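Local coordinates for protein Dr hemagglutinin structural subunit (Escherichia coli, PDB 1UT1) that forms the structural subunit of a fimbrial adhesin that binds the Dr blood group antigen, helping uropathogenic Escherichia coli adhere to the upper urinary tract, at residues 73-78 / 87-92; 101-106 / 110-115. The protein carries 3 engineered substitutions. All coordinates share one frame; numbering follows the deposited sequence. Where two conformers were deposited one is given.

Interaction 1 of 2, residues 73-78 / 87-92; sequences NFEQGK and RDKLYV. With EDO (1,2-ethanediol), chain I.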
loop_
_atom_site.group_PDB
_atom_site.type_symbol
_atom_site.label_atom_id
_atom_site.label_comp_id
_atom_site.label_asym_id
_atom_site.label_seq_id
_atom_site.Cartn_x
_atom_site.Cartn_y
_atom_site.Cartn_z
ATOM N N ASN A 73 -2.296 -2.011 -18.787
ATOM C CA ASN A 73 -0.902 -1.687 -19.161
ATOM C C ASN A 73 -0.503 -2.173 -20.559
ATOM O O ASN A 73 0.684 -2.175 -20.901
ATOM C CB ASN A 73 0.085 -2.313 -18.161
ATOM C CG ASN A 73 0.137 -1.562 -16.843
ATOM O OD1 ASN A 73 0.299 -0.328 -16.799
ATOM N ND2 ASN A 73 -0.001 -2.286 -15.780
ATOM N N PHE A 74 -1.461 -2.693 -21.313
ATOM C CA PHE A 74 -1.154 -3.163 -22.647
ATOM C C PHE A 74 -2.299 -2.958 -23.626
ATOM O O PHE A 74 -3.486 -3.048 -23.266
ATOM C CB PHE A 74 -0.693 -4.627 -22.652
ATOM C CG PHE A 74 -1.784 -5.618 -22.329
ATOM C CD1 PHE A 74 -2.438 -6.295 -23.347
ATOM C CD2 PHE A 74 -2.062 -5.974 -21.016
ATOM C CE1 PHE A 74 -3.441 -7.224 -23.058
ATOM C CE2 PHE A 74 -3.033 -6.919 -20.727
ATOM C CZ PHE A 74 -3.753 -7.517 -21.765
ATOM N N GLU A 75 -1.911 -2.783 -24.878
ATOM C CA GLU A 75 -2.839 -2.719 -25.989
ATOM C C GLU A 75 -2.079 -2.856 -27.299
ATOM O O GLU A 75 -1.067 -2.194 -27.503
ATOM C CB GLU A 75 -3.563 -1.390 -25.982
ATOM C CG GLU A 75 -5.060 -1.517 -25.909
ATOM C CD GLU A 75 -5.733 -0.172 -25.866
ATOM O OE1 GLU A 75 -6.772 -0.039 -25.177
ATOM O OE2 GLU A 75 -5.166 0.772 -26.447
ATOM N N GLN A 76 -2.617 -3.652 -28.218
ATOM C CA GLN A 76 -2.075 -3.691 -29.567
ATOM C C GLN A 76 -0.578 -3.990 -29.561
ATOM O O GLN A 76 0.199 -3.293 -30.200
ATOM C CB GLN A 76 -2.372 -2.330 -30.251
ATOM C CG GLN A 76 -1.389 -1.866 -31.330
ATOM C CD GLN A 76 -0.641 -0.586 -30.943
ATOM O OE1 GLN A 76 -0.785 -0.092 -29.825
ATOM N NE2 GLN A 76 0.122 -0.053 -31.885
ATOM N N GLY A 77 -0.186 -5.048 -28.857
ATOM C CA GLY A 77 1.214 -5.476 -28.816
ATOM C C GLY A 77 2.160 -4.461 -28.159
ATOM O O GLY A 77 3.373 -4.629 -28.207
ATOM N N LYS A 78 1.597 -3.451 -27.502
ATOM C CA LYS A 78 2.406 -2.433 -26.810
ATOM C C LYS A 78 2.174 -2.428 -25.304
ATOM O O LYS A 78 1.030 -2.523 -24.843
ATOM C CB LYS A 78 2.106 -1.036 -27.366
ATOM C CG LYS A 78 2.712 -0.784 -28.732
ATOM C CD LYS A 78 2.365 0.591 -29.251
ATOM C CE LYS A 78 2.954 0.796 -30.642
ATOM N NZ LYS A 78 3.985 -0.244 -30.966
ATOM N N ARG A 87 -5.783 7.300 -17.885
ATOM C CA ARG A 87 -5.780 7.969 -19.176
ATOM C C ARG A 87 -4.480 8.019 -19.951
ATOM O O ARG A 87 -4.480 7.897 -21.178
ATOM C CB ARG A 87 -6.356 9.382 -19.073
ATOM C CG ARG A 87 -6.527 10.014 -20.450
ATOM C CD ARG A 87 -7.446 11.208 -20.430
ATOM N NE ARG A 87 -8.734 10.976 -19.765
ATOM C CZ ARG A 87 -9.506 11.974 -19.343
ATOM N NH1 ARG A 87 -9.109 13.213 -19.552
ATOM N NH2 ARG A 87 -10.654 11.746 -18.712
ATOM N N ASP A 88 -3.401 8.368 -19.264
ATOM C CA ASP A 88 -2.162 8.706 -19.931
ATOM C C ASP A 88 -1.168 7.564 -19.913
ATOM O O ASP A 88 -0.966 6.906 -18.874
ATOM C CB ASP A 88 -1.561 9.973 -19.319
ATOM C CG ASP A 88 -2.521 11.148 -19.383
ATOM O OD1 ASP A 88 -2.904 11.527 -20.507
ATOM O OD2 ASP A 88 -2.994 11.604 -18.313
ATOM N N LYS A 89 -0.629 7.286 -21.101
ATOM C CA LYS A 89 0.305 6.189 -21.297
ATOM C C LYS A 89 1.770 6.643 -21.411
ATOM O O LYS A 89 2.092 7.656 -22.064
ATOM C CB LYS A 89 -0.066 5.418 -22.568
ATOM C CG LYS A 89 -1.475 4.858 -22.569
ATOM C CD LYS A 89 -1.785 4.319 -23.980
ATOM C CE LYS A 89 -3.205 3.763 -24.056
ATOM N NZ LYS A 89 -3.498 3.308 -25.443
ATOM N N LEU A 90 2.663 5.826 -20.855
ATOM C CA LEU A 90 4.105 6.020 -21.055
ATOM C C LEU A 90 4.604 4.704 -21.638
ATOM O O LEU A 90 4.663 3.691 -20.930
ATOM C CB LEU A 90 4.786 6.304 -19.723
ATOM C CG LEU A 90 6.306 6.480 -19.710
ATOM C CD1 LEU A 90 6.707 7.662 -20.646
ATOM C CD2 LEU A 90 6.750 6.786 -18.239
ATOM N N TYR A 91 4.818 4.682 -22.960
ATOM C CA TYR A 91 5.175 3.445 -23.646
ATOM C C TYR A 91 6.558 3.004 -23.240
ATOM O O TYR A 91 7.506 3.805 -23.211
ATOM C CB TYR A 91 5.127 3.649 -25.144
ATOM C CG TYR A 91 3.706 3.836 -25.622
ATOM C CD1 TYR A 91 3.190 5.103 -25.839
ATOM C CD2 TYR A 91 2.887 2.737 -25.833
ATOM C CE1 TYR A 91 1.876 5.279 -26.289
ATOM C CE2 TYR A 91 1.568 2.904 -26.242
ATOM C CZ TYR A 91 1.072 4.180 -26.452
ATOM O OH TYR A 91 -0.220 4.333 -26.949
ATOM N N VAL A 92 6.700 1.700 -23.059
ATOM C CA VAL A 92 7.988 1.150 -22.672
ATOM C C VAL A 92 8.361 -0.094 -23.472
ATOM O O VAL A 92 7.485 -0.843 -23.936
ATOM C CB VAL A 92 8.015 0.777 -21.144
ATOM C CG1 VAL A 92 7.896 2.044 -20.268
ATOM C CG2 VAL A 92 6.894 -0.265 -20.769
HETATM C C1 EDO I . -1.760 12.428 -15.428
HETATM O O1 EDO I . -2.844 11.543 -15.735
HETATM C C2 EDO I . -2.168 13.868 -15.818
HETATM O O2 EDO I . -3.532 14.117 -15.415
#
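E75 and K89 join two segments that share no direct backbone pairing, by a salt bridge thrown across the strand between them. That strand, 78-83, pairs with 74-75 on one side and with 89-96 on the other. The side chain of K89 runs over F80 and I82 of this strand. Its CG is anti to the carbonyl carbon (chi1 -58°) and the chain is extended beyond it, which carries NZ to E75 OE2 at 3.2 Å. The two side chains cross at about a right angle. The ammonium comes from above the carboxylate, 43° out of its plane, so the bond does not lie in the plane of the group. Both residues also touch a crystal neighbour, so the lattice may influence this pair.

A second, nonpolar contact lies beside it. CD of K78 packs against CE2 of the Y91 ring at 3.9 Å, and K78 CB lies 4.1 Å from the same Y91 CE2. The K78 chain and the ring slant across each other. CB and CD do the touching, while the ammonium end turns from 87-92. One face of the Y91 ring carries K89 CB, 4.1 Å above the plane and toward the rim. F80 also meets this ring, at a steep angle between the planes. At the far end of 87-92, a 1,2-ethanediol, probably from the crystallisation liquor, donates from its O1 to D88 OD2 at 2.6 Å.

The bend of 73-78 is a type I' turn. E75 N bonds K78 O at 3.0 Å, and K78 N bonds E75 O at 2.9 Å. Q76 and G77 fill the two corner positions, both with positive phi. This reciprocal bonding is typical of a tight two-residue beta hairpin, here linking strands of the immunoglobulin-like beta sandwich of Dr-family adhesins.

Interaction 2 of 2, residues 101-106 / 110-115; sequences AWTTDN and YKNDVG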
loop_
_atom_site.group_PDB
_atom_site.type_symbol
_atom_site.label_atom_id
_atom_site.label_comp_id
_atom_site.label_asym_id
_atom_site.label_seq_id
_atom_site.Cartn_x
_atom_site.Cartn_y
_atom_site.Cartn_z
ATOM N N ALA A 101 15.739 -14.976 -25.305
ATOM C CA ALA A 101 14.699 -14.570 -26.253
ATOM C C ALA A 101 13.309 -14.768 -25.658
ATOM O O ALA A 101 12.989 -15.837 -25.139
ATOM C CB ALA A 101 14.830 -15.363 -27.534
ATOM N N TRP A 102 12.482 -13.744 -25.817
ATOM C CA TRP A 102 11.120 -13.719 -25.300
ATOM C C TRP A 102 10.177 -13.232 -26.393
ATOM O O TRP A 102 10.604 -12.579 -27.378
ATOM C CB TRP A 102 11.014 -12.747 -24.099
ATOM C CG TRP A 102 11.853 -13.126 -22.918
ATOM C CD1 TRP A 102 13.191 -13.275 -22.885
ATOM C CD2 TRP A 102 11.366 -13.432 -21.598
ATOM N NE1 TRP A 102 13.595 -13.685 -21.624
ATOM C CE2 TRP A 102 12.488 -13.792 -20.817
ATOM C CE3 TRP A 102 10.085 -13.501 -21.027
ATOM C CZ2 TRP A 102 12.389 -14.117 -19.454
ATOM C CZ3 TRP A 102 9.969 -13.845 -19.681
ATOM C CH2 TRP A 102 11.129 -14.153 -18.904
ATOM N N THR A 103 8.891 -13.508 -26.201
ATOM C CA THR A 103 7.886 -13.115 -27.147
ATOM C C THR A 103 6.801 -12.312 -26.430
ATOM O O THR A 103 6.482 -12.584 -25.284
ATOM C CB THR A 103 7.262 -14.365 -27.792
ATOM O OG1 THR A 103 8.270 -15.039 -28.557
ATOM C CG2 THR A 103 6.087 -13.986 -28.726
ATOM N N THR A 104 6.191 -11.374 -27.147
ATOM C CA THR A 104 5.051 -10.632 -26.631
ATOM C C THR A 104 3.751 -11.152 -27.286
ATOM O O THR A 104 3.662 -11.274 -28.524
ATOM C CB THR A 104 5.191 -9.117 -26.943
ATOM O OG1 THR A 104 6.295 -8.578 -26.218
ATOM C CG2 THR A 104 3.930 -8.369 -26.560
ATOM N N ASP A 105 2.770 -11.515 -26.461
ATOM C CA ASP A 105 1.481 -11.999 -26.961
ATOM C C ASP A 105 0.365 -11.444 -26.099
ATOM O O ASP A 105 0.165 -11.914 -24.979
ATOM C CB ASP A 105 1.417 -13.527 -26.893
ATOM C CG ASP A 105 0.314 -14.102 -27.773
ATOM O OD1 ASP A 105 0.554 -15.161 -28.398
ATOM O OD2 ASP A 105 -0.744 -13.453 -27.919
ATOM N N ASN A 106 -0.323 -10.412 -26.591
ATOM C CA ASN A 106 -1.507 -9.881 -25.909
ATOM C C ASN A 106 -1.310 -9.609 -24.397
ATOM O O ASN A 106 -2.063 -10.113 -23.571
ATOM C CB ASN A 106 -2.668 -10.868 -26.085
ATOM C CG ASN A 106 -4.028 -10.214 -25.886
ATOM O OD1 ASN A 106 -4.313 -9.161 -26.459
ATOM N ND2 ASN A 106 -4.871 -10.833 -25.053
ATOM N N TYR A 110 6.581 -13.703 -22.577
ATOM C CA TYR A 110 6.961 -15.069 -22.185
ATOM C C TYR A 110 8.264 -15.504 -22.821
ATOM O O TYR A 110 8.613 -15.037 -23.910
ATOM C CB TYR A 110 5.842 -16.079 -22.502
ATOM C CG TYR A 110 5.636 -16.341 -24.002
ATOM C CD1 TYR A 110 4.624 -15.685 -24.710
ATOM C CD2 TYR A 110 6.371 -17.328 -24.669
ATOM C CE1 TYR A 110 4.397 -15.960 -26.072
ATOM C CE2 TYR A 110 6.163 -17.587 -26.033
ATOM C CZ TYR A 110 5.144 -16.930 -26.707
ATOM O OH TYR A 110 4.931 -17.174 -28.049
ATOM N N LYS A 111 8.977 -16.400 -22.145
ATOM C CA LYS A 111 10.283 -16.843 -22.597
ATOM C C LYS A 111 10.125 -17.901 -23.687
ATOM O O LYS A 111 9.188 -18.710 -23.646
ATOM C CB LYS A 111 11.102 -17.390 -21.411
ATOM C CG LYS A 111 12.579 -17.599 -21.744
ATOM C CD LYS A 111 13.373 -18.005 -20.504
ATOM C CE LYS A 111 14.878 -17.913 -20.744
ATOM N NZ LYS A 111 15.302 -18.744 -21.900
ATOM N N ASN A 112 10.952 -17.816 -24.721
ATOM C CA ASN A 112 10.758 -18.706 -25.888
ATOM C C ASN A 112 11.032 -20.192 -25.615
ATOM O O ASN A 112 10.630 -21.036 -26.413
ATOM C CB ASN A 112 11.608 -18.247 -27.083
ATOM C CG ASN A 112 11.129 -16.964 -27.681
ATOM O OD1 ASN A 112 11.689 -16.495 -28.664
ATOM N ND2 ASN A 112 10.095 -16.377 -27.101
ATOM N N ASP A 113 11.789 -20.501 -24.558
ATOM C CA ASP A 113 12.093 -21.910 -24.186
ATOM C C ASP A 113 11.673 -22.190 -22.763
ATOM O O ASP A 113 11.646 -21.272 -21.932
ATOM C CB ASP A 113 13.592 -22.204 -24.245
ATOM C CG ASP A 113 14.318 -21.381 -25.265
ATOM O OD1 ASP A 113 15.076 -21.973 -26.051
ATOM O OD2 ASP A 113 14.277 -20.144 -25.180
ATOM N N VAL A 114 11.559 -23.477 -22.424
ATOM C CA VAL A 114 11.206 -23.855 -21.050
ATOM C C VAL A 114 12.401 -23.720 -20.120
ATOM O O VAL A 114 13.538 -23.598 -20.561
ATOM C CB VAL A 114 10.641 -25.320 -20.955
ATOM C CG1 VAL A 114 9.323 -25.456 -21.717
ATOM C CG2 VAL A 114 11.706 -26.354 -21.432
ATOM N N GLY A 115 12.146 -23.754 -18.820
ATOM C CA GLY A 115 13.227 -23.705 -17.857
ATOM C C GLY A 115 12.941 -22.701 -16.752
ATOM O O GLY A 115 12.217 -21.717 -16.952
HETATM O O HOH W 1 11.823 -13.616 -29.682
HETATM O O HOH W 2 7.539 -17.743 -29.215
HETATM O O HOH W 3 2.664 -16.000 -29.425
#
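T103 OG1 is gripped by N112 ND2 at 2.7 Å and by water 2 at 2.9 Å. The hydrogen bond from the amide is bent, with an N-H...O angle of 134°, and the hydroxyl sits tilted from the amide plane of N112. The two side chains cross at about a right angle. Water 2 also bonds Y110 OH. Water 3 joins that same OH to D105 OD1, to which it donates. Waters 2 and 3 thus link T103 OG1, Y110 OH and D105 OD1 in a chain. Water 1 separately bridges the W102 carbonyl and the N112 side chain, donating to W102 O and N112 OD1.

T103 and Y110 lie side by side and point the same way. T103 CB stands over one face of the Y110 ring, 3.8 Å from its centroid, in a CH-pi contact displaced toward the rim. CG2 of T103 is 3.5 Å from Y110 OH. The Y110 ring is set between the backbone N and the carbonyl carbon (chi1 70°), and this brings it alongside T103. D105 CB meets the edge of the ring, and W146 also stacks on it.

The backbones form an antiparallel beta hairpin of strands 102-105 and 108-111. T103 and Y110 are its hydrogen-bonded pair: T103 N reaches Y110 O at 2.8 Å, and Y110 N reaches T103 O at 2.9 Å. N112 N adds a further bond to A101 O. Strand 108-111 also pairs with 64-69, which attaches the hairpin to the sandwich.

W102 and K111 form the non-hydrogen-bonded pair, on the face away from T103 and Y110. K111 CB lies 3.8 Å from the centroid of the six-membered ring of W102, only 4° off the ring normal. The indole NE1 bonds S100 OG. F109 lies nearly parallel to the indole, and W117 meets it edge-to-face.

How the interactions relate
Interaction 1 and interaction 2 lie about 19 Å apart, centre to centre, both at the surface. They come in series along the chain: 73-78 and 87-92 have both passed before 101-106 begins. Strand 89-96 is followed directly by strand 102-105. The two regions share strand 135-147, which pairs with 78-83 near interaction 1 and with 64-69, the neighbour of the 108-111 hairpin, near interaction 2. They also touch, as G77 O lies 4.1 Å from T104 CG2 in plain packing. Both belong to the one beta-sandwich domain, where interaction 1 ties a tight hairpin to a strand beyond its neighbour and interaction 2 forms a second hairpin.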